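Arf-GAP with coiled-coil, ANK repeat and PH domain-containing protein 2 (PDB 6IF3) stimulates GTP hydrolysis by ARF6 as a GTPase-activating protein and depends on its ankyrin repeats, the part held in this chain, for interaction with RAB35. Local coordinates at residues T47-A52 / F63-G68; Q77-L82 / A106-G111; R134-M139 / T153-F158. One frame throughout, in Å; residues are numbered along the deposited sequence.

Interaction 1 of 3, residues T47-A52 / F63-G68; sequences TPLIQA and FLLQNG
L64 projects from helix 58-66 into the side of helix 48-55 and meets P48, L49 and A52 there; no hydrogen bond crosses between the two segments. L64 CB faces the partner helix and lies 4.3 Å from L49 CD1. CG stands anti to the carbonyl carbon (chi1 -73°), and the extended second torsion of 171° carries CD1 onward to the backbone of the opposite helix. There L64 CD1 rests 3.5 Å from P48 O and 3.6 Å from L49 CA, while A52 CB closes in on the same methyl group at 3.9 Å. L64 CD2 joins CD1 against the proline, 4.1 Å from P48 CB. The L49 and L64 side chains run antiparallel past one another, and L49 then reaches further with CD2, which meets L65 CD2 at 3.9 Å. M26 of helix 23-31 also packs on L64, and L14 and S18 of helix 10-19 pack on P48, so the pair of helices is tied into the preceding part of the stack. Local polar bonds mark the helix limits: T47 OG1 caps the start of helix 48-55 by accepting from I50 N, and G68, with positive phi, is the C-prime residue of the Schellman motif that ends helix 58-66. A Thr-Pro-Leu start to the first helix, with apolar side chains of the second packed against it, is the hallmark of the antiparallel helix pair of an ankyrin repeat, here ANK 1.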
loop_
_atom_site.group_PDB
_atom_site.type_symbol
_atom_site.label_atom_id
_atom_site.label_comp_id
_atom_site.label_asym_id
_atom_site.label_seq_id
_atom_site.Cartn_x
_atom_site.Cartn_y
_atom_site.Cartn_z
ATOM N N THR A 47 -5.078 21.958 18.148
ATOM C CA THR A 47 -4.132 22.891 17.583
ATOM C C THR A 47 -4.660 23.518 16.297
ATOM O O THR A 47 -5.631 23.032 15.720
ATOM C CB THR A 47 -2.835 22.183 17.215
ATOM O OG1 THR A 47 -3.178 21.136 16.272
ATOM C CG2 THR A 47 -2.153 21.572 18.437
ATOM N N PRO A 48 -3.992 24.566 15.819
ATOM C CA PRO A 48 -4.353 25.089 14.493
ATOM C C PRO A 48 -4.277 24.033 13.407
ATOM O O PRO A 48 -5.193 24.019 12.574
ATOM C CB PRO A 48 -3.325 26.238 14.279
ATOM C CG PRO A 48 -3.076 26.742 15.730
ATOM C CD PRO A 48 -3.042 25.453 16.526
ATOM N N LEU A 49 -3.282 23.158 13.438
ATOM C CA LEU A 49 -3.169 22.210 12.335
ATOM C C LEU A 49 -4.264 21.180 12.450
ATOM O O LEU A 49 -4.813 20.763 11.411
ATOM C CB LEU A 49 -1.790 21.578 12.304
ATOM C CG LEU A 49 -1.498 20.611 11.162
ATOM C CD1 LEU A 49 -1.791 21.278 9.797
ATOM C CD2 LEU A 49 -0.026 20.164 11.233
ATOM N N ILE A 50 -4.635 20.788 13.669
ATOM C CA ILE A 50 -5.778 19.899 13.795
ATOM C C ILE A 50 -7.065 20.611 13.310
ATOM O O ILE A 50 -7.889 19.990 12.638
ATOM C CB ILE A 50 -5.923 19.361 15.244
ATOM C CG1 ILE A 50 -4.825 18.330 15.504
ATOM C CG2 ILE A 50 -7.298 18.790 15.480
ATOM C CD1 ILE A 50 -4.713 17.931 16.962
ATOM N N GLN A 51 -7.234 21.900 13.616
ATOM C CA GLN A 51 -8.385 22.625 13.082
ATOM C C GLN A 51 -8.376 22.673 11.560
ATOM O O GLN A 51 -9.436 22.632 10.935
ATOM C CB GLN A 51 -8.435 24.055 13.651
ATOM C CG GLN A 51 -8.830 24.025 15.163
ATOM C CD GLN A 51 -10.222 23.457 15.377
ATOM O OE1 GLN A 51 -11.180 23.882 14.735
ATOM N NE2 GLN A 51 -10.337 22.491 16.264
ATOM N N ALA A 52 -7.185 22.779 10.965
ATOM C CA ALA A 52 -7.069 22.814 9.494
ATOM C C ALA A 52 -7.530 21.496 8.906
ATOM O O ALA A 52 -8.217 21.456 7.871
ATOM C CB ALA A 52 -5.649 23.107 9.073
ATOM N N PHE A 63 -0.131 25.931 4.577
ATOM C CA PHE A 63 0.283 27.226 5.141
ATOM C C PHE A 63 0.847 27.083 6.565
ATOM O O PHE A 63 1.900 27.658 6.899
ATOM C CB PHE A 63 -0.918 28.179 5.121
ATOM C CG PHE A 63 -0.636 29.543 5.672
ATOM C CD1 PHE A 63 -0.156 30.538 4.852
ATOM C CD2 PHE A 63 -0.877 29.830 7.019
ATOM C CE1 PHE A 63 0.098 31.826 5.340
ATOM C CE2 PHE A 63 -0.618 31.121 7.522
ATOM C CZ PHE A 63 -0.132 32.109 6.684
ATOM N N LEU A 64 0.159 26.319 7.399
ATOM C CA LEU A 64 0.625 26.104 8.763
ATOM C C LEU A 64 1.981 25.394 8.792
ATOM O O LEU A 64 2.888 25.803 9.499
ATOM C CB LEU A 64 -0.417 25.311 9.545
ATOM C CG LEU A 64 -1.647 26.154 9.880
ATOM C CD1 LEU A 64 -2.769 25.272 10.458
ATOM C CD2 LEU A 64 -1.268 27.274 10.914
ATOM N N LEU A 65 2.145 24.348 7.994
ATOM C CA LEU A 65 3.431 23.649 7.917
ATOM C C LEU A 65 4.555 24.569 7.441
ATOM O O LEU A 65 5.671 24.509 7.952
ATOM C CB LEU A 65 3.317 22.432 6.987
ATOM C CG LEU A 65 2.460 21.303 7.543
ATOM C CD1 LEU A 65 2.224 20.206 6.473
ATOM C CD2 LEU A 65 3.042 20.697 8.821
ATOM N N GLN A 66 4.248 25.427 6.461
ATOM C CA GLN A 66 5.224 26.379 5.929
ATOM C C GLN A 66 5.596 27.420 6.969
ATOM O O GLN A 66 6.628 28.055 6.861
ATOM C CB GLN A 66 4.670 27.083 4.695
ATOM C CG GLN A 66 4.569 26.175 3.498
ATOM C CD GLN A 66 3.700 26.768 2.413
ATOM O OE1 GLN A 66 3.200 27.892 2.539
ATOM N NE2 GLN A 66 3.493 26.007 1.348
ATOM N N ASN A 67 4.744 27.585 7.978
ATOM C CA ASN A 67 5.014 28.591 9.005
ATOM C C ASN A 67 5.392 27.941 10.350
ATOM O O ASN A 67 5.310 28.570 11.402
ATOM C CB ASN A 67 3.810 29.524 9.146
ATOM C CG ASN A 67 3.722 30.504 8.008
ATOM O OD1 ASN A 67 4.352 31.542 8.054
ATOM N ND2 ASN A 67 2.972 30.164 6.962
ATOM N N GLY A 68 5.832 26.693 10.286
ATOM C CA GLY A 68 6.503 26.021 11.388
ATOM C C GLY A 68 5.676 25.077 12.242
ATOM O O GLY A 68 6.123 24.668 13.325
#

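Interaction 2 of 3, residues Q77-L82 / A106-G111; sequences QGRGPL and ATDEEG
Q77 O is gripped by two donors: E109 N, 2.9 Å away along a nearly straight N-H (167°), and a water that donates to it at 2.8 Å and also makes a weak bond with E110 N. The bond from E109 joins the loops at the starts of two successive ankyrin repeats, ANK 2 and ANK 3, through the type I turn from D108 to G111. G78, with positive phi, lies against that turn; a CB on it would come within 3.2 Å of E109 N, and its own O receives a CA-H...O contact from D108 CA. R79 and D108 send their side chains out abreast, with R79 CG against D108 CB at 3.5 Å. The arginine chain, extended from CG to NE, ends in a salt bridge from R79 NE to D108 OD2 at 3.1 Å, on the anti side of a carboxylate turned 50° from the guanidinium. D108 OD1 takes K112 N and, weakly, E110 N; with both oxygens engaged, the carboxylate is probably held in its rotation. E110 OE1 is a long ion-pair partner, 4.0 Å from R79 NH2, and a second water bridges the two, accepting from R79 NH2 and donating to E110 OE1, 2.9 Å from each.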
loop_
_atom_site.group_PDB
_atom_site.type_symbol
_atom_site.label_atom_id
_atom_site.label_comp_id
_atom_site.label_asym_id
_atom_site.label_seq_id
_atom_site.Cartn_x
_atom_site.Cartn_y
_atom_site.Cartn_z
ATOM N N GLN A 77 -5.907 13.523 23.627
ATOM C CA GLN A 77 -6.207 12.101 23.424
ATOM C C GLN A 77 -5.084 11.393 22.667
ATOM O O GLN A 77 -5.221 10.217 22.305
ATOM C CB GLN A 77 -7.531 11.940 22.661
ATOM C CG GLN A 77 -8.772 12.156 23.559
ATOM C CD GLN A 77 -9.122 13.623 23.747
ATOM O OE1 GLN A 77 -8.873 14.447 22.865
ATOM N NE2 GLN A 77 -9.716 13.953 24.908
ATOM N N GLY A 78 -3.991 12.122 22.442
ATOM C CA GLY A 78 -2.805 11.599 21.767
ATOM C C GLY A 78 -2.920 11.511 20.259
ATOM O O GLY A 78 -2.134 10.779 19.614
ATOM N N ARG A 79 -3.872 12.251 19.690
ATOM C CA ARG A 79 -4.164 12.178 18.260
ATOM C C ARG A 79 -3.573 13.370 17.537
ATOM O O ARG A 79 -3.950 14.509 17.856
ATOM C CB ARG A 79 -5.677 12.139 18.029
ATOM C CG ARG A 79 -6.342 10.919 18.666
ATOM C CD ARG A 79 -7.839 11.088 18.802
ATOM N NE ARG A 79 -8.432 9.847 19.290
ATOM C CZ ARG A 79 -9.565 9.757 19.972
ATOM N NH1 ARG A 79 -10.247 10.858 20.280
ATOM N NH2 ARG A 79 -10.015 8.559 20.353
ATOM N N GLY A 80 -2.701 13.131 16.552
ATOM C CA GLY A 80 -2.123 14.195 15.747
ATOM C C GLY A 80 -2.893 14.428 14.463
ATOM O O GLY A 80 -3.922 13.826 14.246
ATOM N N PRO A 81 -2.418 15.356 13.636
ATOM C CA PRO A 81 -3.039 15.721 12.360
ATOM C C PRO A 81 -3.250 14.491 11.474
ATOM O O PRO A 81 -4.333 14.364 10.887
ATOM C CB PRO A 81 -2.028 16.695 11.754
ATOM C CG PRO A 81 -1.435 17.396 12.987
ATOM C CD PRO A 81 -1.314 16.269 13.998
ATOM N N LEU A 82 -2.270 13.606 11.379
ATOM C CA LEU A 82 -2.462 12.451 10.518
ATOM C C LEU A 82 -3.578 11.524 11.016
ATOM O O LEU A 82 -4.354 11.020 10.215
ATOM C CB LEU A 82 -1.148 11.674 10.382
ATOM C CG LEU A 82 -1.197 10.397 9.525
ATOM C CD1 LEU A 82 -1.668 10.619 8.099
ATOM C CD2 LEU A 82 0.191 9.695 9.555
ATOM N N ALA A 106 2.685 6.543 15.233
ATOM C CA ALA A 106 2.100 7.098 16.455
ATOM C C ALA A 106 0.756 6.450 16.759
ATOM O O ALA A 106 -0.090 6.313 15.863
ATOM C CB ALA A 106 1.932 8.629 16.312
ATOM N N THR A 107 0.552 6.025 18.002
ATOM C CA THR A 107 -0.774 5.556 18.408
ATOM C C THR A 107 -1.392 6.521 19.394
ATOM O O THR A 107 -0.678 7.165 20.168
ATOM C CB THR A 107 -0.755 4.174 19.059
ATOM O OG1 THR A 107 0.082 4.185 20.230
ATOM C CG2 THR A 107 -0.249 3.103 18.098
ATOM N N ASP A 108 -2.714 6.632 19.375
ATOM C CA ASP A 108 -3.363 7.542 20.305
ATOM C C ASP A 108 -3.478 6.854 21.681
ATOM O O ASP A 108 -2.918 5.772 21.909
ATOM C CB ASP A 108 -4.726 8.005 19.776
ATOM C CG ASP A 108 -5.758 6.886 19.649
ATOM O OD1 ASP A 108 -5.496 5.719 20.029
ATOM O OD2 ASP A 108 -6.896 7.190 19.198
ATOM N N GLU A 109 -4.165 7.505 22.619
ATOM C CA GLU A 109 -4.262 6.947 23.970
ATOM C C GLU A 109 -5.083 5.646 24.021
ATOM O O GLU A 109 -5.001 4.896 24.985
ATOM C CB GLU A 109 -4.847 7.972 24.939
ATOM C CG GLU A 109 -3.844 9.061 25.373
ATOM C CD GLU A 109 -2.638 8.508 26.177
ATOM O OE1 GLU A 109 -2.803 7.592 27.002
ATOM O OE2 GLU A 109 -1.501 8.958 25.930
ATOM N N GLU A 110 -5.858 5.368 22.984
ATOM C CA GLU A 110 -6.569 4.100 22.896
ATOM C C GLU A 110 -5.751 3.018 22.196
ATOM O O GLU A 110 -6.211 1.883 22.059
ATOM C CB GLU A 110 -7.889 4.290 22.164
ATOM C CG GLU A 110 -8.886 5.039 22.963
ATOM C CD GLU A 110 -10.257 4.936 22.364
ATOM O OE1 GLU A 110 -10.345 4.702 21.139
ATOM O OE2 GLU A 110 -11.247 5.044 23.128
ATOM N N GLY A 111 -4.553 3.374 21.745
ATOM C CA GLY A 111 -3.656 2.413 21.128
ATOM C C GLY A 111 -3.781 2.261 19.618
ATOM O O GLY A 111 -3.216 1.323 19.040
HETATM O O HOH W 1 -7.097 8.155 22.267
HETATM O O HOH W 2 -9.192 6.164 18.959
#

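Interaction 3 of 3, residues R134-M139 / T153-F158; sequences RMNEEM and TYQDIF
N136, on the ANK 3 helix 124-141, uses its whole side-chain amide to hold both the N-H and the C=O of one residue, Q155: N136 OD1 accepts from Q155 N at 2.8 Å, and N136 ND2 donates to Q155 O at 3.0 Å with a nearly straight N-H (169°). Both bonds use a lone pair in the plane of the accepting carbonyl, so the amide cannot turn without giving up bonds at both ends. A water donates to N136 OD1 and to T153 O, and accepts weakly from Q155 NE2. An alanine in place of N136 would probably leave Q155 N and Q155 O without these mates and the chain around Q155 less firmly fixed to the helix. Beyond the polar centre, N136 ND2 stands 3.7 Å from Y154 CE1. M139 bends at its second and third torsions, and M139 CE lands on T153 CG2 at 3.6 Å. One turn earlier in the helix, M135 SD touches Q155 CG at 3.9 Å and Q155 NE2 at 3.8 Å. The chain of another protein brings aromatic side chains onto M135, E138 and T153, in keeping with the role of the ankyrin domains in partner binding. The contact thus clips T153-Q155 against the last ankyrin helix, just before D156 caps helix 157-161, whose I157 packs on L98 and K99 of helix 91-99.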
loop_
_atom_site.group_PDB
_atom_site.type_symbol
_atom_site.label_atom_id
_atom_site.label_comp_id
_atom_site.label_asym_id
_atom_site.label_seq_id
_atom_site.Cartn_x
_atom_site.Cartn_y
_atom_site.Cartn_z
ATOM N N ARG A 134 5.234 3.464 4.144
ATOM C CA ARG A 134 5.991 2.496 4.932
ATOM C C ARG A 134 7.030 1.785 4.066
ATOM O O ARG A 134 8.135 1.542 4.509
ATOM C CB ARG A 134 5.075 1.459 5.592
ATOM C CG ARG A 134 4.169 2.057 6.667
ATOM C CD ARG A 134 3.615 1.000 7.644
ATOM N NE ARG A 134 2.747 1.588 8.666
ATOM C CZ ARG A 134 2.452 1.005 9.823
ATOM N NH1 ARG A 134 2.989 -0.170 10.137
ATOM N NH2 ARG A 134 1.654 1.617 10.690
ATOM N N MET A 135 6.660 1.433 2.838
ATOM C CA MET A 135 7.604 0.795 1.933
ATOM C C MET A 135 8.834 1.702 1.718
ATOM O O MET A 135 9.967 1.229 1.729
ATOM C CB MET A 135 6.905 0.477 0.603
ATOM C CG MET A 135 7.769 -0.317 -0.361
ATOM S SD MET A 135 6.955 -0.550 -1.958
ATOM C CE MET A 135 5.719 -1.760 -1.553
ATOM N N ASN A 136 8.589 3.000 1.543
ATOM C CA ASN A 136 9.674 3.969 1.438
ATOM C C ASN A 136 10.524 3.997 2.702
ATOM O O ASN A 136 11.747 4.074 2.622
ATOM C CB ASN A 136 9.132 5.368 1.157
ATOM C CG ASN A 136 8.690 5.526 -0.290
ATOM O OD1 ASN A 136 8.999 4.678 -1.135
ATOM N ND2 ASN A 136 7.996 6.624 -0.589
ATOM N N GLU A 137 9.871 3.915 3.854
ATOM C CA GLU A 137 10.624 3.852 5.130
ATOM C C GLU A 137 11.529 2.635 5.151
ATOM O O GLU A 137 12.717 2.715 5.514
ATOM C CB GLU A 137 9.672 3.804 6.321
ATOM C CG GLU A 137 8.805 5.032 6.498
ATOM C CD GLU A 137 7.954 4.954 7.764
ATOM O OE1 GLU A 137 8.097 3.969 8.522
ATOM O OE2 GLU A 137 7.174 5.899 8.019
ATOM N N GLU A 138 10.987 1.500 4.740
ATOM C CA GLU A 138 11.774 0.259 4.769
ATOM C C GLU A 138 12.916 0.264 3.749
ATOM O O GLU A 138 14.015 -0.261 4.012
ATOM C CB GLU A 138 10.875 -0.956 4.506
ATOM C CG GLU A 138 9.904 -1.275 5.624
ATOM C CD GLU A 138 9.300 -2.670 5.478
ATOM O OE1 GLU A 138 9.929 -3.515 4.813
ATOM O OE2 GLU A 138 8.206 -2.909 6.028
ATOM N N MET A 139 12.661 0.826 2.573
ATOM C CA MET A 139 13.688 0.962 1.549
ATOM C C MET A 139 14.824 1.857 2.035
ATOM O O MET A 139 16.001 1.587 1.762
ATOM C CB MET A 139 13.102 1.510 0.241
ATOM C CG MET A 139 12.206 0.515 -0.522
ATOM S SD MET A 139 12.985 -1.033 -1.081
ATOM C CE MET A 139 14.002 -0.409 -2.399
ATOM N N THR A 153 13.751 2.832 -5.975
ATOM C CA THR A 153 13.645 2.543 -4.547
ATOM C C THR A 153 12.606 3.412 -3.852
ATOM O O THR A 153 12.291 3.199 -2.683
ATOM C CB THR A 153 14.988 2.757 -3.815
ATOM O OG1 THR A 153 15.428 4.107 -4.002
ATOM C CG2 THR A 153 16.062 1.788 -4.337
ATOM N N TYR A 154 12.087 4.405 -4.564
ATOM C CA TYR A 154 11.287 5.430 -3.914
ATOM C C TYR A 154 9.910 5.609 -4.567
ATOM O O TYR A 154 9.822 6.098 -5.690
ATOM C CB TYR A 154 12.070 6.741 -3.935
ATOM C CG TYR A 154 11.318 7.926 -3.405
ATOM C CD1 TYR A 154 11.171 8.128 -2.038
ATOM C CD2 TYR A 154 10.737 8.842 -4.278
ATOM C CE1 TYR A 154 10.477 9.220 -1.550
ATOM C CE2 TYR A 154 10.038 9.934 -3.806
ATOM C CZ TYR A 154 9.911 10.119 -2.442
ATOM O OH TYR A 154 9.211 11.211 -1.979
ATOM N N GLN A 155 8.850 5.210 -3.857
ATOM C CA GLN A 155 7.487 5.354 -4.355
ATOM C C GLN A 155 7.060 6.807 -4.366
ATOM O O GLN A 155 7.163 7.489 -3.364
ATOM C CB GLN A 155 6.483 4.562 -3.500
ATOM C CG GLN A 155 6.799 3.103 -3.337
ATOM C CD GLN A 155 6.977 2.416 -4.660
ATOM O OE1 GLN A 155 6.183 2.610 -5.588
ATOM N NE2 GLN A 155 8.058 1.660 -4.782
ATOM N N ASP A 156 6.578 7.274 -5.515
ATOM C CA ASP A 156 6.057 8.635 -5.657
ATOM C C ASP A 156 4.595 8.654 -5.183
ATOM O O ASP A 156 3.675 8.434 -5.992
ATOM C CB ASP A 156 6.177 9.050 -7.122
ATOM C CG ASP A 156 5.795 10.508 -7.386
ATOM O OD1 ASP A 156 5.163 11.163 -6.518
ATOM O OD2 ASP A 156 6.148 11.001 -8.494
ATOM N N ILE A 157 4.339 8.888 -3.896
ATOM C CA ILE A 157 2.961 8.691 -3.437
ATOM C C ILE A 157 2.082 9.860 -3.906
ATOM O O ILE A 157 0.850 9.720 -3.945
ATOM C CB ILE A 157 2.862 8.491 -1.921
ATOM C CG1 ILE A 157 3.369 9.721 -1.177
ATOM C CG2 ILE A 157 3.644 7.222 -1.494
ATOM C CD1 ILE A 157 3.001 9.697 0.318
ATOM N N PHE A 158 2.688 11.003 -4.256
ATOM C CA PHE A 158 1.866 12.057 -4.860
ATOM C C PHE A 158 1.265 11.576 -6.172
ATOM O O PHE A 158 0.091 11.838 -6.474
ATOM C CB PHE A 158 2.648 13.338 -5.117
ATOM C CG PHE A 158 1.876 14.332 -5.947
ATOM C CD1 PHE A 158 0.838 15.064 -5.383
ATOM C CD2 PHE A 158 2.149 14.486 -7.312
ATOM C CE1 PHE A 158 0.105 15.970 -6.171
ATOM C CE2 PHE A 158 1.420 15.373 -8.097
ATOM C CZ PHE A 158 0.385 16.121 -7.522
HETATM O O HOH W 3 9.821 2.240 -1.949
#

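The three contacts illustrate a general principle of repeat proteins: apolar contacts hold a repeat together, and polar ones tie its loops and its end. Interaction 1 is buried and apolar, within one repeat; interaction 2 lies at the surface and joins the loops of neighbouring repeats by charges, water and a backbone bond; interaction 3, partly buried, fastens the loop that follows helix 124-141 to that helix through an amide. Interactions 1 and 2 touch directly, L49 CD2 packing on P81 CG at 3.6 Å, so the hydrophobic interior of ANK 1 continues into the start of ANK 2. Interaction 3 touches neither: its nearest atoms are about 7 Å from interaction 2.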